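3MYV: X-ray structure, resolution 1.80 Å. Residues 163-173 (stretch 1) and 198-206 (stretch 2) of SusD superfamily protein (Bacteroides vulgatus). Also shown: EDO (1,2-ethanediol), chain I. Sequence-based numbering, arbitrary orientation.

Stretch 1, residues 163-173: AYDFIIETLEE
Stretch 2 198-206: RIYLYHDDN

How do the backbones lie? Residues 163-173 are helical throughout; 198-202 end another helix, running nearly antiparallel at 154° with axes 10.6 Å apart at closest. Tyr164 CA lies 7.2 Å from His203 CA, and Ile168 CA 7.3 Å from Ile199 CA. Asp204, with phi/psi 64/20, closes the second helix in a Schellman motif: Asp204 N bonds Leu201 O (3.0 Å) and Asp205 N bonds Tyr200 O (2.9 Å).

What fills the apolar centre? Ile199 (chi1 m, chi2 t) is a knob among Tyr164, Ile167, Ile168 and Leu171, a branched shape that reaches several neighbours at once. Its CD1 meets Ile167 CG2 at 3.5 Å and Leu171 CD2 at 3.7 Å; its CG2 meets Ile168 CG1 at 3.6 Å. Both stretch 1 isoleucines are also m, t; Leu171 is t, p.

How do the rings pack? Tyr164 (chi1 m) and His203 (chi1 t) have planes 19° apart but slid, centroids 5.1 Å apart. Ile168 CD1 covers a His203 face, 3.9 Å from the centroid.

Which polar groups join the stretches? Tyr200 (chi1 m) points CA-to-CB away, yet its long ring lets OH donate to Glu172 OE2 at 2.6 Å. His203 ND1 donates to Asp205 OD2 (2.7 Å), while a water bridges His203 NE2 (2.8 Å) and Asp165 OD1 (2.7 Å).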

ATOM      1  N   ALA A 163      -3.853 -17.971   1.084  1.00 13.70           N
ATOM      2  CA  ALA A 163      -3.813 -16.783   0.209  1.00 11.64           C
ATOM      3  C   ALA A 163      -2.378 -16.399  -0.165  1.00 14.80           C
ATOM      4  O   ALA A 163      -2.066 -16.165  -1.341  1.00 12.31           O
ATOM      5  CB  ALA A 163      -4.519 -15.653   0.850  1.00 12.19           C
ATOM      6  N   TYR A 164      -1.497 -16.355   0.827  1.00 14.17           N
ATOM      7  CA  TYR A 164      -0.068 -16.106   0.551  1.00 13.34           C
ATOM      8  C   TYR A 164       0.563 -17.116  -0.403  1.00 14.91           C
ATOM      9  O   TYR A 164       1.320 -16.733  -1.322  1.00 16.22           O
ATOM     10  CB  TYR A 164       0.748 -16.017   1.859  1.00 12.15           C
ATOM     11  CG  TYR A 164       0.774 -14.623   2.479  1.00 13.45           C
ATOM     12  CD1 TYR A 164       1.745 -13.681   2.112  1.00 14.88           C
ATOM     13  CD2 TYR A 164      -0.169 -14.250   3.443  1.00 13.54           C
ATOM     14  CE1 TYR A 164       1.758 -12.413   2.669  1.00 16.18           C
ATOM     15  CE2 TYR A 164      -0.147 -12.992   4.020  1.00 17.28           C
ATOM     16  CZ  TYR A 164       0.820 -12.082   3.631  1.00 17.69           C
ATOM     17  OH  TYR A 164       0.841 -10.851   4.240  1.00 14.36           O
ATOM     18  N   ASP A 165       0.279 -18.404  -0.201  1.00 14.31           N
ATOM     19  CA  ASP A 165       0.802 -19.433  -1.100  1.00 17.29           C
ATOM     20  C   ASP A 165       0.449 -19.102  -2.559  1.00 18.64           C
ATOM     21  O   ASP A 165       1.314 -19.102  -3.445  1.00 17.06           O
ATOM     22  CB  ASP A 165       0.280 -20.824  -0.724  1.00 17.87           C
ATOM     23  CG  ASP A 165       0.861 -21.349   0.590  1.00 20.14           C
ATOM     24  OD1 ASP A 165       1.745 -20.708   1.196  1.00 24.99           O
ATOM     25  OD2 ASP A 165       0.421 -22.424   1.023  1.00 31.16           O
ATOM     26  N   PHE A 166      -0.813 -18.757  -2.785  1.00 16.18           N
ATOM     27  CA  PHE A 166      -1.291 -18.393  -4.104  1.00 16.16           C
ATOM     28  C   PHE A 166      -0.705 -17.077  -4.633  1.00 14.26           C
ATOM     29  O   PHE A 166      -0.291 -16.994  -5.796  1.00 16.48           O
ATOM     30  CB  PHE A 166      -2.828 -18.273  -4.106  1.00 15.76           C
ATOM     31  CG  PHE A 166      -3.373 -17.606  -5.335  1.00 15.96           C
ATOM     32  CD1 PHE A 166      -3.392 -18.283  -6.544  1.00 19.37           C
ATOM     33  CD2 PHE A 166      -3.872 -16.325  -5.278  1.00 17.80           C
ATOM     34  CE1 PHE A 166      -3.859 -17.675  -7.695  1.00 19.80           C
ATOM     35  CE2 PHE A 166      -4.377 -15.710  -6.427  1.00 19.64           C
ATOM     36  CZ  PHE A 166      -4.372 -16.387  -7.627  1.00 19.36           C
ATOM     37  N   ILE A 167      -0.722 -16.048  -3.799  1.00 13.44           N
ATOM     38  CA  ILE A 167      -0.202 -14.736  -4.162  1.00 13.70           C
ATOM     39  C   ILE A 167       1.269 -14.816  -4.595  1.00 15.02           C
ATOM     40  O   ILE A 167       1.667 -14.253  -5.626  1.00 15.62           O
ATOM     41  CB  ILE A 167      -0.380 -13.734  -2.974  1.00 14.46           C
ATOM     42  CG1 ILE A 167      -1.856 -13.375  -2.795  1.00 15.13           C
ATOM     43  CG2 ILE A 167       0.433 -12.473  -3.190  1.00 15.59           C
ATOM     44  CD1 ILE A 167      -2.224 -12.947  -1.320  1.00 15.02           C
ATOM     45  N   ILE A 168       2.082 -15.525  -3.824  1.00 15.31           N
ATOM     46  CA  ILE A 168       3.521 -15.584  -4.118  1.00 13.57           C
ATOM     47  C   ILE A 168       3.810 -16.354  -5.420  1.00 16.16           C
ATOM     48  O   ILE A 168       4.568 -15.884  -6.286  1.00 17.53           O
ATOM     49  CB  ILE A 168       4.312 -16.135  -2.914  1.00 14.83           C
ATOM     50  CG1 ILE A 168       4.324 -15.072  -1.781  1.00 14.50           C
ATOM     51  CG2 ILE A 168       5.749 -16.511  -3.347  1.00 17.28           C
ATOM     52  CD1 ILE A 168       4.586 -15.633  -0.369  1.00 13.92           C
ATOM     53  N   GLU A 169       3.167 -17.504  -5.585  1.00 16.29           N
ATOM     54  CA  GLU A 169       3.317 -18.331  -6.793  1.00 17.09           C
ATOM     55  C   GLU A 169       2.874 -17.563  -8.026  1.00 15.95           C
ATOM     56  O   GLU A 169       3.505 -17.638  -9.080  1.00 15.75           O
ATOM     57  CB  GLU A 169       2.488 -19.608  -6.700  1.00 20.40           C
ATOM     58  CG  GLU A 169       3.193 -20.784  -6.095  1.00 32.90           C
ATOM     59  CD  GLU A 169       2.319 -22.051  -6.057  1.00 44.90           C
ATOM     60  OE1 GLU A 169       1.478 -22.257  -6.977  1.00 37.42           O
ATOM     61  OE2 GLU A 169       2.480 -22.829  -5.087  1.00 47.68           O
ATOM     62  N   THR A 170       1.762 -16.861  -7.888  1.00 16.27           N
ATOM     63  CA  THR A 170       1.228 -16.043  -8.965  1.00 17.33           C
ATOM     64  C   THR A 170       2.197 -14.939  -9.383  1.00 16.50           C
ATOM     65  O   THR A 170       2.479 -14.749 -10.569  1.00 16.33           O
ATOM     66  CB  THR A 170      -0.107 -15.440  -8.541  1.00 18.64           C
ATOM     67  OG1 THR A 170      -1.021 -16.502  -8.319  1.00 15.35           O
ATOM     68  CG2 THR A 170      -0.645 -14.522  -9.619  1.00 16.58           C
ATOM     69  N   LEU A 171       2.722 -14.218  -8.402  1.00 15.89           N
ATOM     70  CA  LEU A 171       3.610 -13.114  -8.689  1.00 16.08           C
ATOM     71  C   LEU A 171       4.987 -13.606  -9.172  1.00 16.14           C
ATOM     72  O   LEU A 171       5.539 -13.018 -10.086  1.00 16.61           O
ATOM     73  CB  LEU A 171       3.678 -12.206  -7.453  1.00 18.12           C
ATOM     74  CG  LEU A 171       3.992 -10.729  -7.544  1.00 26.23           C
ATOM     75  CD1 LEU A 171       3.350 -10.010  -8.711  1.00 12.35           C
ATOM     76  CD2 LEU A 171       3.614 -10.147  -6.174  1.00 23.29           C
ATOM     77  N   GLU A 172       5.506 -14.718  -8.634  1.00 16.56           N
ATOM     78  CA  GLU A 172       6.760 -15.286  -9.131  1.00 16.75           C
ATOM     79  C   GLU A 172       6.618 -15.629 -10.628  1.00 18.41           C
ATOM     80  O   GLU A 172       7.490 -15.295 -11.430  1.00 17.72           O
ATOM     81  CB  GLU A 172       7.193 -16.521  -8.306  1.00 17.97           C
ATOM     82  CG  GLU A 172       7.598 -16.167  -6.884  1.00 16.90           C
ATOM     83  CD  GLU A 172       7.819 -17.395  -5.997  1.00 19.44           C
ATOM     84  OE1 GLU A 172       7.284 -18.476  -6.309  1.00 19.76           O
ATOM     85  OE2 GLU A 172       8.517 -17.270  -4.971  1.00 21.35           O
ATOM     86  N   GLU A 173       5.492 -16.228 -11.011  1.00 20.38           N
ATOM     87  CA  GLU A 173       5.250 -16.508 -12.421  1.00 19.95           C
ATOM     88  C   GLU A 173       5.050 -15.227 -13.255  1.00 18.69           C
ATOM     89  O   GLU A 173       5.617 -15.106 -14.354  1.00 19.02           O
ATOM     90  CB  GLU A 173       4.098 -17.493 -12.601  1.00 19.77           C
ATOM     91  CG  GLU A 173       3.893 -17.860 -14.042  1.00 22.06           C
ATOM     92  CD  GLU A 173       2.761 -18.830 -14.289  1.00 29.56           C
ATOM     93  OE1 GLU A 173       2.181 -19.370 -13.310  1.00 26.49           O
ATOM     94  OE2 GLU A 173       2.461 -19.037 -15.484  1.00 30.55           O
ATOM     95  N   ARG A 198       7.974  -7.044  -1.118  1.00 14.39           N
ATOM     96  CA  ARG A 198       7.108  -6.674   0.025  1.00 13.40           C
ATOM     97  C   ARG A 198       6.372  -7.889   0.556  1.00 13.44           C
ATOM     98  O   ARG A 198       6.310  -8.116   1.780  1.00 12.99           O
ATOM     99  CB  ARG A 198       6.126  -5.562  -0.378  1.00 14.76           C
ATOM    100  CG  ARG A 198       5.153  -5.114   0.690  1.00 12.35           C
ATOM    101  CD  ARG A 198       3.942  -4.457   0.070  1.00 12.49           C
ATOM    102  NE  ARG A 198       4.261  -3.126  -0.461  1.00 11.52           N
ATOM    103  CZ  ARG A 198       3.389  -2.340  -1.077  1.00 13.87           C
ATOM    104  NH1 ARG A 198       2.137  -2.754  -1.274  1.00 14.92           N
ATOM    105  NH2 ARG A 198       3.765  -1.147  -1.514  1.00 15.49           N
ATOM    106  N   ILE A 199       5.779  -8.671  -0.356  1.00 12.69           N
ATOM    107  CA  ILE A 199       4.963  -9.799   0.062  1.00 12.16           C
ATOM    108  C   ILE A 199       5.828 -10.872   0.737  1.00 13.81           C
ATOM    109  O   ILE A 199       5.419 -11.449   1.758  1.00 12.41           O
ATOM    110  CB  ILE A 199       4.071 -10.330  -1.114  1.00 12.01           C
ATOM    111  CG1 ILE A 199       2.967  -9.297  -1.425  1.00 16.78           C
ATOM    112  CG2 ILE A 199       3.413 -11.695  -0.780  1.00 13.28           C
ATOM    113  CD1 ILE A 199       2.264  -9.506  -2.793  1.00 15.51           C
ATOM    114  N   TYR A 200       7.016 -11.139   0.190  1.00 13.65           N
ATOM    115  CA  TYR A 200       7.960 -12.050   0.869  1.00 13.81           C
ATOM    116  C   TYR A 200       8.189 -11.587   2.315  1.00 13.12           C
ATOM    117  O   TYR A 200       8.129 -12.380   3.257  1.00 14.26           O
ATOM    118  CB  TYR A 200       9.317 -12.094   0.167  1.00 14.51           C
ATOM    119  CG  TYR A 200       9.440 -12.920  -1.093  1.00 17.80           C
ATOM    120  CD1 TYR A 200       8.804 -14.155  -1.239  1.00 19.46           C
ATOM    121  CD2 TYR A 200      10.231 -12.457  -2.155  1.00 14.45           C
ATOM    122  CE1 TYR A 200       8.964 -14.905  -2.410  1.00 15.91           C
ATOM    123  CE2 TYR A 200      10.379 -13.174  -3.290  1.00 13.78           C
ATOM    124  CZ  TYR A 200       9.748 -14.400  -3.427  1.00 18.88           C
ATOM    125  OH  TYR A 200       9.926 -15.089  -4.611  1.00 17.06           O
ATOM    126  N   LEU A 201       8.381 -10.291   2.502  1.00 11.53           N
ATOM    127  CA  LEU A 201       8.640  -9.714   3.837  1.00 10.97           C
ATOM    128  C   LEU A 201       7.459  -9.894   4.775  1.00 12.91           C
ATOM    129  O   LEU A 201       7.618 -10.344   5.927  1.00 15.14           O
ATOM    130  CB  LEU A 201       9.007  -8.214   3.704  1.00 13.51           C
ATOM    131  CG  LEU A 201       9.465  -7.478   4.969  1.00 10.37           C
ATOM    132  CD1 LEU A 201      10.889  -7.908   5.312  1.00 15.60           C
ATOM    133  CD2 LEU A 201       9.375  -5.922   4.835  1.00  9.02           C
ATOM    134  N   TYR A 202       6.265  -9.577   4.278  1.00 11.62           N
ATOM    135  CA  TYR A 202       5.045  -9.813   5.023  1.00 13.70           C
ATOM    136  C   TYR A 202       4.853 -11.298   5.365  1.00 15.71           C
ATOM    137  O   TYR A 202       4.235 -11.621   6.368  1.00 16.30           O
ATOM    138  CB  TYR A 202       3.826  -9.335   4.259  1.00 12.29           C
ATOM    139  CG  TYR A 202       3.458  -7.863   4.397  1.00 14.03           C
ATOM    140  CD1 TYR A 202       4.313  -6.859   3.962  1.00 12.39           C
ATOM    141  CD2 TYR A 202       2.221  -7.496   4.900  1.00 13.56           C
ATOM    142  CE1 TYR A 202       3.957  -5.531   4.063  1.00 14.16           C
ATOM    143  CE2 TYR A 202       1.842  -6.171   4.974  1.00 13.46           C
ATOM    144  CZ  TYR A 202       2.713  -5.201   4.556  1.00 12.85           C
ATOM    145  OH  TYR A 202       2.348  -3.893   4.661  1.00 14.38           O
ATOM    146  N   HIS A 203       5.363 -12.178   4.498  1.00 16.65           N
ATOM    147  CA  HIS A 203       5.285 -13.624   4.688  1.00 15.42           C
ATOM    148  C   HIS A 203       6.417 -14.219   5.565  1.00 16.18           C
ATOM    149  O   HIS A 203       6.468 -15.440   5.779  1.00 17.62           O
ATOM    150  CB  HIS A 203       5.253 -14.301   3.318  1.00 15.54           C
ATOM    151  CG  HIS A 203       4.749 -15.719   3.344  1.00 17.10           C
ATOM    152  ND1 HIS A 203       5.481 -16.776   2.835  1.00 17.66           N
ATOM    153  CD2 HIS A 203       3.584 -16.244   3.788  1.00 15.55           C
ATOM    154  CE1 HIS A 203       4.786 -17.894   2.983  1.00 20.56           C
ATOM    155  NE2 HIS A 203       3.629 -17.599   3.555  1.00 15.64           N
ATOM    156  N   ASP A 204       7.272 -13.361   6.124  1.00 14.56           N
ATOM    157  CA  ASP A 204       8.453 -13.768   6.919  1.00 17.74           C
ATOM    158  C   ASP A 204       9.508 -14.534   6.117  1.00 15.17           C
ATOM    159  O   ASP A 204      10.344 -15.238   6.701  1.00 19.55           O
ATOM    160  CB  ASP A 204       8.042 -14.610   8.159  1.00 17.65           C
ATOM    161  CG  ASP A 204       8.648 -14.096   9.472  1.00 29.49           C
ATOM    162  OD1 ASP A 204       9.471 -13.151   9.478  1.00 33.65           O
ATOM    163  OD2 ASP A 204       8.282 -14.644  10.533  1.00 34.27           O
ATOM    164  N   ASP A 205       9.491 -14.414   4.794  1.00 18.45           N
ATOM    165  CA  ASP A 205      10.507 -15.030   3.953  1.00 17.77           C
ATOM    166  C   ASP A 205      11.639 -13.992   3.838  1.00 16.20           C
ATOM    167  O   ASP A 205      11.868 -13.414   2.788  1.00 17.37           O
ATOM    168  CB  ASP A 205       9.970 -15.365   2.556  1.00 17.97           C
ATOM    169  CG  ASP A 205       8.899 -16.430   2.544  1.00 22.37           C
ATOM    170  OD1 ASP A 205       8.996 -17.453   3.275  1.00 20.62           O
ATOM    171  OD2 ASP A 205       7.943 -16.236   1.752  1.00 21.31           O
ATOM    172  N   ASN A 206      12.354 -13.771   4.930  1.00 16.22           N
ATOM    173  CA  ASN A 206      13.341 -12.700   4.986  1.00 17.05           C
ATOM    174  C   ASN A 206      14.494 -12.858   4.007  1.00 15.98           C
ATOM    175  O   ASN A 206      14.895 -11.889   3.403  1.00 13.28           O
ATOM    176  CB  ASN A 206      13.845 -12.527   6.422  1.00 16.14           C
ATOM    177  CG  ASN A 206      12.722 -12.096   7.346  1.00 21.05           C
ATOM    178  OD1 ASN A 206      12.416 -12.755   8.336  1.00 21.55           O
ATOM    179  ND2 ASN A 206      12.057 -11.023   6.972  1.00 14.60           N
TER
HETATM  180  C1  EDO I 516      -0.309   1.005  -0.290  1.00 34.68           C
HETATM  181  O1  EDO I 516       0.083   0.661   1.032  1.00 30.09           O
HETATM  182  C2  EDO I 516       0.557   0.273  -1.320  1.00 27.42           C
HETATM  183  O2  EDO I 516       0.071  -1.087  -1.585  1.00 23.79           O
HETATM  184  O   HOH W   1       1.635 -19.590   3.676  1.00 14.97           O